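Local coordinates for fatty acid synthase 1, isoform A (Drosophila melanogaster, PDB 6FN6), which probably builds long-chain saturated fatty acids from acetyl-CoA and malonyl-CoA with NADPH, this piece being its dehydratase, enoylreductase and ketoreductase modifying region, at residues G578-L583 with A879-A884; C604-A609 with L641-R646; P610-D615 with I889-I894; A685-C690 with V864-S869; S693-A698 with Q722-V727. One frame throughout, in Å; residues are numbered along the deposited sequence.

Contact 1. Residues G578-L583 with A879-A884; sequences GDLASL and AFRFMA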
# COMPACT_ATOMS: atom_id res chain seq x y z
N GLY A 578 32.44 2.59 -5.80
CA GLY A 578 32.07 3.59 -6.79
C GLY A 578 32.61 3.32 -8.18
O GLY A 578 31.90 3.50 -9.17
N ASP A 579 33.86 2.88 -8.26
CA ASP A 579 34.53 2.66 -9.55
C ASP A 579 34.59 1.17 -9.91
O ASP A 579 35.12 0.36 -9.16
CB ASP A 579 35.94 3.25 -9.51
CG ASP A 579 36.57 3.34 -10.89
OD1 ASP A 579 36.06 2.69 -11.83
OD2 ASP A 579 37.57 4.07 -11.04
N LEU A 580 34.04 0.82 -11.07
CA LEU A 580 34.01 -0.57 -11.53
C LEU A 580 35.37 -1.00 -12.08
O LEU A 580 35.61 -2.19 -12.31
CB LEU A 580 32.93 -0.78 -12.59
CG LEU A 580 31.53 -1.11 -12.05
CD1 LEU A 580 31.05 -0.03 -11.08
CD2 LEU A 580 30.54 -1.30 -13.19
N ALA A 581 36.26 -0.03 -12.30
CA ALA A 581 37.62 -0.33 -12.73
C ALA A 581 38.36 -1.06 -11.60
O ALA A 581 39.41 -1.66 -11.82
CB ALA A 581 38.35 0.94 -13.12
N SER A 582 37.80 -0.99 -10.40
CA SER A 582 38.40 -1.60 -9.22
C SER A 582 38.22 -3.12 -9.21
O SER A 582 38.83 -3.81 -8.39
CB SER A 582 37.80 -0.99 -7.96
OG SER A 582 36.40 -1.19 -7.91
N LEU A 583 37.39 -3.64 -10.10
CA LEU A 583 37.18 -5.08 -10.19
C LEU A 583 38.47 -5.79 -10.61
O LEU A 583 38.95 -5.61 -11.72
CB LEU A 583 36.06 -5.41 -11.18
CG LEU A 583 34.64 -5.09 -10.71
CD1 LEU A 583 33.68 -5.08 -11.88
CD2 LEU A 583 34.19 -6.10 -9.67
N ALA A 879 32.58 -6.63 -18.78
CA ALA A 879 31.45 -7.52 -18.55
C ALA A 879 30.40 -6.85 -17.66
O ALA A 879 29.21 -6.86 -17.98
CB ALA A 879 31.91 -8.83 -17.93
N PHE A 880 30.86 -6.27 -16.55
CA PHE A 880 29.96 -5.59 -15.62
C PHE A 880 29.34 -4.34 -16.23
O PHE A 880 28.13 -4.14 -16.16
CB PHE A 880 30.71 -5.21 -14.34
CG PHE A 880 30.69 -6.29 -13.30
CD1 PHE A 880 31.50 -7.41 -13.41
CD2 PHE A 880 29.87 -6.18 -12.19
CE1 PHE A 880 31.48 -8.39 -12.45
CE2 PHE A 880 29.84 -7.17 -11.23
CZ PHE A 880 30.65 -8.27 -11.35
N ARG A 881 30.17 -3.48 -16.82
CA ARG A 881 29.68 -2.26 -17.45
C ARG A 881 28.67 -2.58 -18.55
O ARG A 881 27.73 -1.83 -18.77
CB ARG A 881 30.84 -1.44 -18.02
CG ARG A 881 31.70 -0.80 -16.95
CD ARG A 881 32.73 0.16 -17.53
NE ARG A 881 33.52 0.79 -16.48
CZ ARG A 881 33.10 1.82 -15.74
NH1 ARG A 881 31.89 2.33 -15.92
NH2 ARG A 881 33.90 2.33 -14.80
N PHE A 882 28.87 -3.71 -19.22
CA PHE A 882 28.00 -4.12 -20.31
C PHE A 882 26.61 -4.50 -19.79
O PHE A 882 25.61 -4.19 -20.43
CB PHE A 882 28.61 -5.29 -21.07
CG PHE A 882 27.77 -5.77 -22.23
CD1 PHE A 882 27.71 -5.03 -23.40
CD2 PHE A 882 27.06 -6.95 -22.14
CE1 PHE A 882 26.94 -5.47 -24.46
CE2 PHE A 882 26.29 -7.39 -23.20
CZ PHE A 882 26.22 -6.65 -24.36
N MET A 883 26.56 -5.16 -18.64
CA MET A 883 25.27 -5.57 -18.08
C MET A 883 24.55 -4.36 -17.50
O MET A 883 23.33 -4.26 -17.58
CB MET A 883 25.45 -6.64 -17.01
CG MET A 883 24.12 -7.21 -16.53
SD MET A 883 24.26 -8.67 -15.49
CE MET A 883 22.53 -9.09 -15.31
N ALA A 884 25.31 -3.44 -16.91
CA ALA A 884 24.74 -2.24 -16.32
C ALA A 884 24.01 -1.41 -17.38
O ALA A 884 22.97 -0.81 -17.09
CB ALA A 884 25.83 -1.40 -15.66
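L583 lays its CD1 methyl over one face of the F880 ring, a CH-pi contact in which the methyl is 3.8 Å from the ring centroid and displaced toward the rim on the side of CG and CD1 of F880. The two side chains cross at about a right angle. Their meeting joins a loop that carries an Asx turn, between strands 570-574 and 583-587, to helix 876-885 of the enoylreductase, which belongs to the medium-chain dehydrogenase/reductase family. L580 packs alongside, bridging F880 and R881: its CD2 is 4.1 Å from F880 CB and 4.0 Å from R881 CG, so a single methyl touches the roots of both helix side chains. L580 CB lies over one face of the R881 guanidinium, off its centre, 3.9 Å from R881 NH2. R881 reaches this far because its chain is extended from CG to NE, with CG anti to the carbonyl carbon (chi1 -71°). At the edge of the guanidinium, near its plane, D579 OD1 stands 3.7 Å from R881 NH2, a long salt bridge, the carboxylate and guanidinium planes turned 65° apart, consistent with a loose pairing at this exposed arginine. R881 also has E877 as a long, weak ion-pair partner, through NE. Beyond the two segments, T619 of helix 613-620 touches both L580 and F880, and I611 also touches F880. The same D579 OD1 closes the Asx turn, accepting from A581 N at 2.8 Å, with the donor well above the carboxylate plane.

Contact 2. Residues C604-A609 with L641-R646; sequences CTVYYA and LEFAGR
A classic beta bulge, with Y607 and Y608 both facing A644, marks the antiparallel pairing of strands 601-611 and 642-646 in the enoylreductase. A644 O accepts from Y607 N at 3.1 Å and from Y608 N at 2.9 Å, while A644 N returns a bond to Y608 O. Before the bulge, T605 and R646 form a hydrogen-bonded pair, bonded both ways. V606 and G645 form the non-hydrogen-bonded pair between; T605 O makes a 3.2 Å CA-H...O contact with G645 CA. The Y607 side chain runs obliquely across the R646 chain, Y607 CE1 lying 3.5 Å from R646 CG. R646 NE gives a weak bond of 3.0 Å to Y607 OH, in plane at the guanidinium edge. E900 bonds to that hydroxyl and forms a salt bridge with R646 NH1. F643 CG stands between its backbone N and carbonyl carbon (chi1 70°), bringing the ring to C604: C604 CB approaches F643 CE1 at 3.8 Å, C604 SG lies at the ring edge, and V606 CG1 meets F643 CB at 4.0 Å. On its other edge, strand 601-611 bonds through C604 to C666 of strand 665-669, and M682 of helix 682-685 packs on Y607, Y608 and R646.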
# COMPACT_ATOMS: atom_id res chain seq x y z
N CYS A 604 34.09 -27.45 -6.27
CA CYS A 604 34.04 -27.58 -7.72
C CYS A 604 35.03 -26.65 -8.42
O CYS A 604 35.44 -25.64 -7.86
CB CYS A 604 32.62 -27.29 -8.23
SG CYS A 604 31.34 -28.35 -7.50
N THR A 605 35.40 -27.02 -9.64
CA THR A 605 36.25 -26.16 -10.46
C THR A 605 35.35 -25.32 -11.36
O THR A 605 34.54 -25.85 -12.11
CB THR A 605 37.22 -26.99 -11.33
OG1 THR A 605 37.89 -27.96 -10.52
CG2 THR A 605 38.25 -26.08 -12.00
N VAL A 606 35.52 -24.00 -11.29
CA VAL A 606 34.63 -23.09 -12.01
C VAL A 606 35.14 -22.88 -13.43
O VAL A 606 36.32 -22.61 -13.65
CB VAL A 606 34.51 -21.75 -11.27
CG1 VAL A 606 33.58 -20.80 -12.03
CG2 VAL A 606 34.00 -21.96 -9.86
N TYR A 607 34.22 -23.02 -14.39
CA TYR A 607 34.53 -22.77 -15.79
C TYR A 607 33.79 -21.52 -16.26
O TYR A 607 34.38 -20.65 -16.91
CB TYR A 607 34.14 -23.97 -16.65
CG TYR A 607 35.16 -25.08 -16.64
CD1 TYR A 607 35.40 -25.81 -15.49
CD2 TYR A 607 35.88 -25.40 -17.79
CE1 TYR A 607 36.33 -26.83 -15.47
CE2 TYR A 607 36.82 -26.42 -17.78
CZ TYR A 607 37.04 -27.13 -16.62
OH TYR A 607 37.97 -28.14 -16.60
N TYR A 608 32.51 -21.45 -15.94
CA TYR A 608 31.67 -20.33 -16.34
C TYR A 608 30.93 -19.76 -15.14
O TYR A 608 30.25 -20.48 -14.42
CB TYR A 608 30.69 -20.76 -17.42
CG TYR A 608 31.35 -21.02 -18.75
CD1 TYR A 608 31.89 -22.27 -19.05
CD2 TYR A 608 31.47 -20.02 -19.70
CE1 TYR A 608 32.51 -22.50 -20.26
CE2 TYR A 608 32.08 -20.25 -20.91
CZ TYR A 608 32.60 -21.49 -21.19
OH TYR A 608 33.22 -21.72 -22.39
N ALA A 609 31.09 -18.45 -14.91
CA ALA A 609 30.41 -17.77 -13.82
C ALA A 609 29.62 -16.59 -14.37
O ALA A 609 30.22 -15.60 -14.81
CB ALA A 609 31.42 -17.31 -12.78
N LEU A 641 26.83 -15.86 -8.02
CA LEU A 641 25.64 -16.50 -7.48
C LEU A 641 25.45 -17.91 -8.04
O LEU A 641 24.77 -18.75 -7.44
CB LEU A 641 24.41 -15.65 -7.79
CG LEU A 641 24.17 -14.44 -6.89
CD1 LEU A 641 23.07 -13.58 -7.48
CD2 LEU A 641 23.84 -14.84 -5.47
N GLU A 642 26.04 -18.17 -9.20
CA GLU A 642 25.91 -19.46 -9.87
C GLU A 642 27.12 -19.73 -10.75
O GLU A 642 27.92 -18.83 -11.01
CB GLU A 642 24.63 -19.50 -10.70
CG GLU A 642 24.60 -18.47 -11.82
CD GLU A 642 23.27 -18.40 -12.54
OE1 GLU A 642 22.62 -19.45 -12.71
OE2 GLU A 642 22.86 -17.28 -12.93
N PHE A 643 27.24 -20.97 -11.22
CA PHE A 643 28.35 -21.33 -12.10
C PHE A 643 28.12 -22.67 -12.79
O PHE A 643 27.34 -23.50 -12.32
CB PHE A 643 29.66 -21.40 -11.31
CG PHE A 643 29.74 -22.56 -10.36
CD1 PHE A 643 30.20 -23.79 -10.78
CD2 PHE A 643 29.34 -22.41 -9.04
CE1 PHE A 643 30.27 -24.86 -9.90
CE2 PHE A 643 29.42 -23.48 -8.16
CZ PHE A 643 29.88 -24.70 -8.59
N ALA A 644 28.82 -22.87 -13.90
CA ALA A 644 28.94 -24.18 -14.53
C ALA A 644 30.40 -24.59 -14.48
O ALA A 644 31.29 -23.78 -14.78
CB ALA A 644 28.42 -24.15 -15.95
N GLY A 645 30.66 -25.83 -14.10
CA GLY A 645 32.02 -26.30 -13.96
C GLY A 645 32.14 -27.80 -13.80
O GLY A 645 31.30 -28.56 -14.29
N ARG A 646 33.19 -28.23 -13.10
CA ARG A 646 33.45 -29.65 -12.90
C ARG A 646 33.43 -30.05 -11.43
O ARG A 646 33.81 -29.28 -10.55
CB ARG A 646 34.79 -30.03 -13.53
CG ARG A 646 34.79 -29.97 -15.04
CD ARG A 646 36.06 -30.53 -15.64
NE ARG A 646 36.06 -30.42 -17.10
CZ ARG A 646 35.44 -31.27 -17.91
NH1 ARG A 646 35.50 -31.09 -19.22
NH2 ARG A 646 34.75 -32.30 -17.42

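Contact 3. Residues P610-D615 with I889-I894; sequences PINFRD and IGKVVI
I611 sets CG1 anti to its carbonyl carbon (chi1 -54°), and CD1 goes on to meet I894 CD1 at 3.6 Å and V892 CG1 at 3.7 Å. K891 places CG anti to its backbone N (chi1 -160°), where it lies 3.7 Å from P610 CB; bends further out carry the chain past the proline toward N612. Sheet pairing underlies both contacts. P610 and V893 form an antiparallel non-hydrogen-bonded pair, their CA atoms 4.0 Å apart, with both side chains on the same face and P610 CG 4.3 Å from V893 CG2. I611 N donates to V892 O at 2.9 Å, and P610 CA makes a CA-H...O contact with the same oxygen at 3.2 Å. In the medium-chain dehydrogenase/reductase fold the chain crosses into the nucleotide-binding Rossmann domain and returns to the substrate-binding domain; strand 891-895, pairing here with the end of strand 601-611, is part of that return. Helix 613-620 starts immediately beyond, with N612 at its N-cap position but making no capping bond through its side chain. The modelled approach of K891 NZ to N612 OD1 is too close to be trusted. E642 OE2 accepts a hydrogen bond from N612 ND2 and forms a long, weak ion pair with K891 NZ. A879 of helix 876-885 packs against I611, and V876 of that helix touches I894.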
# COMPACT_ATOMS: atom_id res chain seq x y z
N PRO A 610 28.29 -16.68 -14.36
CA PRO A 610 27.48 -15.54 -14.80
C PRO A 610 27.40 -14.40 -13.79
O PRO A 610 27.50 -14.63 -12.59
CB PRO A 610 26.09 -16.15 -15.00
CG PRO A 610 26.31 -17.61 -15.13
CD PRO A 610 27.48 -17.91 -14.26
N ILE A 611 27.23 -13.18 -14.29
CA ILE A 611 26.94 -12.04 -13.44
C ILE A 611 25.43 -11.85 -13.38
O ILE A 611 24.74 -11.94 -14.40
CB ILE A 611 27.63 -10.76 -13.93
CG1 ILE A 611 29.13 -10.98 -14.11
CG2 ILE A 611 27.39 -9.61 -12.97
CD1 ILE A 611 29.57 -10.96 -15.55
N ASN A 612 24.93 -11.58 -12.18
CA ASN A 612 23.52 -11.26 -12.00
C ASN A 612 23.41 -9.84 -11.47
O ASN A 612 24.40 -9.25 -11.04
CB ASN A 612 22.87 -12.25 -11.04
CG ASN A 612 22.63 -13.61 -11.68
OD1 ASN A 612 21.62 -13.82 -12.35
ND2 ASN A 612 23.55 -14.54 -11.47
N PHE A 613 22.21 -9.27 -11.52
CA PHE A 613 22.01 -7.88 -11.11
C PHE A 613 22.49 -7.65 -9.68
O PHE A 613 22.98 -6.57 -9.36
CB PHE A 613 20.54 -7.48 -11.26
CG PHE A 613 20.13 -7.17 -12.67
CD1 PHE A 613 20.76 -6.15 -13.38
CD2 PHE A 613 19.13 -7.88 -13.30
CE1 PHE A 613 20.39 -5.85 -14.68
CE2 PHE A 613 18.75 -7.59 -14.60
CZ PHE A 613 19.39 -6.57 -15.29
N ARG A 614 22.35 -8.67 -8.83
CA ARG A 614 22.76 -8.54 -7.44
C ARG A 614 24.25 -8.22 -7.34
O ARG A 614 24.68 -7.45 -6.48
CB ARG A 614 22.45 -9.82 -6.66
CG ARG A 614 22.67 -9.71 -5.15
CD ARG A 614 22.46 -11.05 -4.46
NE ARG A 614 23.46 -11.33 -3.44
CZ ARG A 614 24.73 -11.62 -3.70
NH1 ARG A 614 25.17 -11.66 -4.95
NH2 ARG A 614 25.57 -11.87 -2.70
N ASP A 615 25.04 -8.80 -8.24
CA ASP A 615 26.48 -8.53 -8.27
C ASP A 615 26.72 -7.08 -8.70
O ASP A 615 27.58 -6.40 -8.14
CB ASP A 615 27.19 -9.49 -9.22
CG ASP A 615 27.12 -10.93 -8.76
OD1 ASP A 615 26.93 -11.16 -7.55
OD2 ASP A 615 27.22 -11.84 -9.61
N ILE A 889 20.87 -8.99 -23.99
CA ILE A 889 19.75 -9.92 -24.00
C ILE A 889 20.25 -11.28 -23.56
O ILE A 889 21.13 -11.86 -24.19
CB ILE A 889 19.09 -9.98 -25.40
CG1 ILE A 889 18.43 -8.64 -25.73
CG2 ILE A 889 18.07 -11.13 -25.47
CD1 ILE A 889 17.79 -8.58 -27.11
N GLY A 890 19.69 -11.78 -22.47
CA GLY A 890 20.08 -13.07 -21.93
C GLY A 890 21.05 -12.95 -20.77
O GLY A 890 21.00 -11.97 -20.02
N LYS A 891 21.91 -13.94 -20.62
CA LYS A 891 22.82 -13.99 -19.48
C LYS A 891 24.23 -13.53 -19.85
O LYS A 891 24.76 -13.89 -20.90
CB LYS A 891 22.88 -15.41 -18.91
CG LYS A 891 23.40 -15.49 -17.49
CD LYS A 891 22.51 -14.70 -16.54
CE LYS A 891 22.24 -15.46 -15.25
NZ LYS A 891 21.23 -14.76 -14.41
N VAL A 892 24.83 -12.73 -18.97
CA VAL A 892 26.21 -12.29 -19.11
C VAL A 892 27.11 -13.27 -18.37
O VAL A 892 26.95 -13.46 -17.16
CB VAL A 892 26.40 -10.86 -18.58
CG1 VAL A 892 27.84 -10.39 -18.76
CG2 VAL A 892 25.43 -9.90 -19.27
N VAL A 893 28.06 -13.88 -19.08
CA VAL A 893 28.88 -14.94 -18.50
C VAL A 893 30.38 -14.65 -18.62
O VAL A 893 30.85 -14.17 -19.64
CB VAL A 893 28.56 -16.30 -19.14
CG1 VAL A 893 29.22 -17.43 -18.36
CG2 VAL A 893 27.05 -16.51 -19.23
N ILE A 894 31.12 -14.96 -17.55
CA ILE A 894 32.57 -14.84 -17.57
C ILE A 894 33.21 -16.20 -17.77
O ILE A 894 32.96 -17.14 -17.02
CB ILE A 894 33.09 -14.18 -16.28
CG1 ILE A 894 32.71 -12.70 -16.26
CG2 ILE A 894 34.61 -14.32 -16.17
CD1 ILE A 894 32.98 -12.01 -14.95

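Contact 4. Residues A685-C690 with V864-S869; sequences ASTVPC and VPLPTS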
# COMPACT_ATOMS: atom_id res chain seq x y z
N ALA A 685 24.82 -24.10 -19.98
CA ALA A 685 24.30 -24.58 -18.71
C ALA A 685 24.37 -23.51 -17.62
O ALA A 685 23.47 -23.40 -16.79
CB ALA A 685 25.07 -25.82 -18.28
N SER A 686 25.44 -22.72 -17.63
CA SER A 686 25.67 -21.70 -16.61
C SER A 686 24.51 -20.72 -16.49
O SER A 686 24.35 -20.07 -15.45
CB SER A 686 26.96 -20.94 -16.91
OG SER A 686 26.91 -20.32 -18.19
N THR A 687 23.71 -20.60 -17.54
CA THR A 687 22.63 -19.62 -17.58
C THR A 687 21.37 -20.08 -16.84
O THR A 687 20.48 -19.27 -16.57
CB THR A 687 22.23 -19.29 -19.03
OG1 THR A 687 21.61 -20.44 -19.63
CG2 THR A 687 23.44 -18.89 -19.85
N VAL A 688 21.29 -21.36 -16.51
CA VAL A 688 20.04 -21.96 -16.06
C VAL A 688 19.73 -21.80 -14.57
O VAL A 688 18.64 -21.37 -14.22
CB VAL A 688 20.01 -23.46 -16.44
CG1 VAL A 688 18.81 -24.17 -15.83
CG2 VAL A 688 20.01 -23.62 -17.94
N PRO A 689 20.68 -22.16 -13.68
CA PRO A 689 20.39 -22.30 -12.24
C PRO A 689 19.55 -21.19 -11.61
O PRO A 689 18.49 -21.48 -11.05
CB PRO A 689 21.79 -22.30 -11.62
CG PRO A 689 22.66 -22.86 -12.66
CD PRO A 689 22.10 -22.40 -13.97
N CYS A 690 20.01 -19.95 -11.68
CA CYS A 690 19.37 -18.87 -10.93
C CYS A 690 18.02 -18.44 -11.51
O CYS A 690 17.02 -18.43 -10.80
CB CYS A 690 20.29 -17.65 -10.86
SG CYS A 690 21.58 -17.82 -9.62
N VAL A 864 15.30 -23.86 -21.18
CA VAL A 864 16.23 -23.67 -22.29
C VAL A 864 17.36 -22.74 -21.85
O VAL A 864 17.11 -21.75 -21.16
CB VAL A 864 15.51 -23.12 -23.53
CG1 VAL A 864 16.49 -22.91 -24.69
CG2 VAL A 864 14.40 -24.06 -23.95
N PRO A 865 18.61 -23.06 -22.24
CA PRO A 865 19.67 -22.10 -21.89
C PRO A 865 19.47 -20.77 -22.61
O PRO A 865 18.90 -20.74 -23.69
CB PRO A 865 20.95 -22.81 -22.35
CG PRO A 865 20.50 -23.75 -23.40
CD PRO A 865 19.14 -24.22 -22.98
N LEU A 866 19.94 -19.69 -22.00
CA LEU A 866 19.75 -18.35 -22.54
C LEU A 866 20.86 -17.98 -23.51
O LEU A 866 21.93 -18.60 -23.50
CB LEU A 866 19.68 -17.33 -21.42
CG LEU A 866 18.37 -17.19 -20.65
CD1 LEU A 866 17.97 -18.49 -19.97
CD2 LEU A 866 18.50 -16.08 -19.62
N PRO A 867 20.62 -16.96 -24.35
CA PRO A 867 21.72 -16.37 -25.12
C PRO A 867 22.82 -15.89 -24.18
O PRO A 867 22.53 -15.52 -23.04
CB PRO A 867 21.06 -15.21 -25.85
CG PRO A 867 19.64 -15.58 -25.94
CD PRO A 867 19.33 -16.34 -24.69
N THR A 868 24.06 -15.89 -24.65
CA THR A 868 25.20 -15.53 -23.81
C THR A 868 26.04 -14.42 -24.40
O THR A 868 26.32 -14.41 -25.60
CB THR A 868 26.11 -16.75 -23.56
OG1 THR A 868 26.51 -17.32 -24.81
CG2 THR A 868 25.39 -17.80 -22.73
N SER A 869 26.45 -13.49 -23.55
CA SER A 869 27.44 -12.49 -23.91
C SER A 869 28.67 -12.78 -23.06
O SER A 869 28.76 -12.37 -21.91
CB SER A 869 26.92 -11.07 -23.66
OG SER A 869 25.67 -10.87 -24.31
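T687 is the third residue of a type I beta turn from A685 to V688, closed by V688 N to A685 O at 3.0 Å, and it faces the extended chain at P865, the two CA atoms 5.8 Å apart. The T687 hydroxyl carries the polar contact: OG1 stands between the backbone N and the carbonyl carbon (chi1 68°) and accepts from L866 N at 3.0 Å in a nearly straight bond, 165° at the hydrogen. OG1 also lies 3.4 Å from P865 CA. The methyl CG2 meets T868 CG2 at 3.6 Å, the two threonine side chains crossing at about a right angle, while the hydroxyl of T868 bonds to E683. T687 CB packs 4.0 Å from L866 CB. V688 adds a looser touch, its CG2 4.2 Å from P865 CA. The turn lies just ahead of helix 689-702, and the partner chain runs into strand 868-872, so the contact ties the start of this helix to the sheet of the enoylreductase. T687 OG1 is further hydrogen-bonded to the carbonyl of E684. A carbonyl can only accept, so the hydroxyl gives its proton to E684 O and keeps its oxygen for L866 N, linking two distant stretches of backbone through one buried hydroxyl.

Contact 5. Residues S693-A698 with Q722-V727; sequences STVYYA and QAAISV
V695 is the main bump: its forked side chain fits into a shallow hollow of segment 722-727 formed by A723, A724 and V727. CG2 rests on the alanines, 3.6 Å from A723 CB and 3.8 Å from A724 CB, and presses close to the backbone, 3.3 Å from A724 N. The other branch, CG1, is anti to the backbone N (chi1 160°) and meets V727 CG2 at 3.8 Å, the two valines reaching toward each other tip to tip. V727 is a bump in turn, fitted between V695 and Y696. Its CG1 lies 3.8 Å from Y696 CZ, and the tyrosine crosses it obliquely. The small alanines let V695 reach the backbone of A724, and the CA atoms of V695 and A724 come within 5.5 Å, with the segment axes 9.1 Å apart. The -53° crossing is near that of ridges-into-grooves packing with four-apart ridges, of which A723 and V727 would be one. Beside this interface, Y697 OH bonds to N828 of the second subunit. Helix 719-731 follows strand 710-713 and a glycine-rich turn that fits a GxGxxG pattern and that A724 touches, an arrangement consistent with the NADPH-binding Rossmann domain of the enoylreductase.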
# COMPACT_ATOMS: atom_id res chain seq x y z
N SER A 693 15.47 -21.32 -11.21
CA SER A 693 15.13 -21.56 -9.81
C SER A 693 14.20 -20.46 -9.33
O SER A 693 13.27 -20.70 -8.55
CB SER A 693 16.38 -21.63 -8.94
OG SER A 693 17.19 -22.73 -9.31
N THR A 694 14.45 -19.24 -9.80
CA THR A 694 13.62 -18.10 -9.46
C THR A 694 12.22 -18.25 -10.06
O THR A 694 11.21 -18.08 -9.38
CB THR A 694 14.24 -16.78 -9.97
OG1 THR A 694 15.57 -16.65 -9.43
CG2 THR A 694 13.41 -15.58 -9.55
N VAL A 695 12.18 -18.58 -11.35
CA VAL A 695 10.93 -18.68 -12.08
C VAL A 695 10.03 -19.74 -11.45
O VAL A 695 8.83 -19.54 -11.29
CB VAL A 695 11.18 -18.99 -13.57
CG1 VAL A 695 9.94 -19.58 -14.24
CG2 VAL A 695 11.61 -17.73 -14.30
N TYR A 696 10.63 -20.87 -11.07
CA TYR A 696 9.86 -21.98 -10.54
C TYR A 696 9.41 -21.72 -9.11
O TYR A 696 8.30 -22.11 -8.73
CB TYR A 696 10.67 -23.27 -10.62
CG TYR A 696 10.54 -23.98 -11.95
CD1 TYR A 696 9.38 -24.66 -12.28
CD2 TYR A 696 11.58 -23.95 -12.87
CE1 TYR A 696 9.25 -25.31 -13.49
CE2 TYR A 696 11.46 -24.60 -14.09
CZ TYR A 696 10.29 -25.27 -14.40
OH TYR A 696 10.17 -25.92 -15.60
N TYR A 697 10.25 -21.06 -8.32
CA TYR A 697 9.88 -20.77 -6.94
C TYR A 697 8.77 -19.73 -6.89
O TYR A 697 7.98 -19.68 -5.94
CB TYR A 697 11.09 -20.28 -6.14
CG TYR A 697 10.71 -19.88 -4.73
CD1 TYR A 697 10.32 -20.84 -3.80
CD2 TYR A 697 10.73 -18.55 -4.33
CE1 TYR A 697 9.96 -20.49 -2.52
CE2 TYR A 697 10.37 -18.19 -3.04
CZ TYR A 697 9.99 -19.16 -2.14
OH TYR A 697 9.63 -18.82 -0.86
N ALA A 698 8.71 -18.88 -7.91
CA ALA A 698 7.74 -17.80 -7.97
C ALA A 698 6.42 -18.25 -8.60
O ALA A 698 5.35 -18.07 -8.02
CB ALA A 698 8.31 -16.61 -8.73
N GLN A 722 12.82 -14.24 -19.89
CA GLN A 722 12.98 -15.32 -20.86
C GLN A 722 12.69 -16.67 -20.22
O GLN A 722 12.00 -17.51 -20.80
CB GLN A 722 14.39 -15.31 -21.45
CG GLN A 722 14.57 -14.30 -22.57
CD GLN A 722 16.02 -14.15 -23.00
OE1 GLN A 722 16.59 -15.06 -23.61
NE2 GLN A 722 16.61 -13.01 -22.71
N ALA A 723 13.23 -16.89 -19.03
CA ALA A 723 13.01 -18.14 -18.32
C ALA A 723 11.55 -18.27 -17.94
O ALA A 723 10.97 -19.35 -18.00
CB ALA A 723 13.90 -18.23 -17.09
N ALA A 724 10.95 -17.15 -17.53
CA ALA A 724 9.55 -17.14 -17.13
C ALA A 724 8.62 -17.43 -18.31
O ALA A 724 7.70 -18.25 -18.20
CB ALA A 724 9.19 -15.80 -16.51
N ILE A 725 8.87 -16.77 -19.44
CA ILE A 725 8.05 -16.95 -20.63
C ILE A 725 8.09 -18.40 -21.10
O ILE A 725 7.07 -18.97 -21.47
CB ILE A 725 8.49 -15.99 -21.75
CG1 ILE A 725 8.31 -14.53 -21.32
CG2 ILE A 725 7.71 -16.26 -23.04
CD1 ILE A 725 9.01 -13.52 -22.22
N SER A 726 9.28 -18.98 -21.09
CA SER A 726 9.47 -20.35 -21.55
C SER A 726 8.66 -21.34 -20.71
O SER A 726 7.93 -22.17 -21.24
CB SER A 726 10.95 -20.73 -21.52
OG SER A 726 11.16 -22.04 -22.01
N VAL A 727 8.80 -21.24 -19.39
CA VAL A 727 8.11 -22.15 -18.49
C VAL A 727 6.60 -21.92 -18.57
O VAL A 727 5.83 -22.88 -18.66
CB VAL A 727 8.61 -22.00 -17.04
CG1 VAL A 727 7.87 -22.94 -16.10
CG2 VAL A 727 10.11 -22.27 -16.96

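In the fold
All five contacts fall in the enoylreductase, away from the predicted dehydratase residues. Contacts 2 and 3 share strand 601-611, their centres 13 Å apart, and A609 O probably bonds to I894 N (3.0 Å). Contact 4 lies about 9 Å from contact 3, centre to centre, joined by a probable K891 N to P867 O bond of 3.0 Å. E642 of contact 2 also reaches contact 4, OE1 lying 2.9 Å from C690 N. Helix 689-702 carries the chain on from contact 4 to contact 5, where it lies against a helix of the probable Rossmann domain. Contact 1, at the opposite end, rests on contact 3 and is about 27 Å from contact 5 between centres.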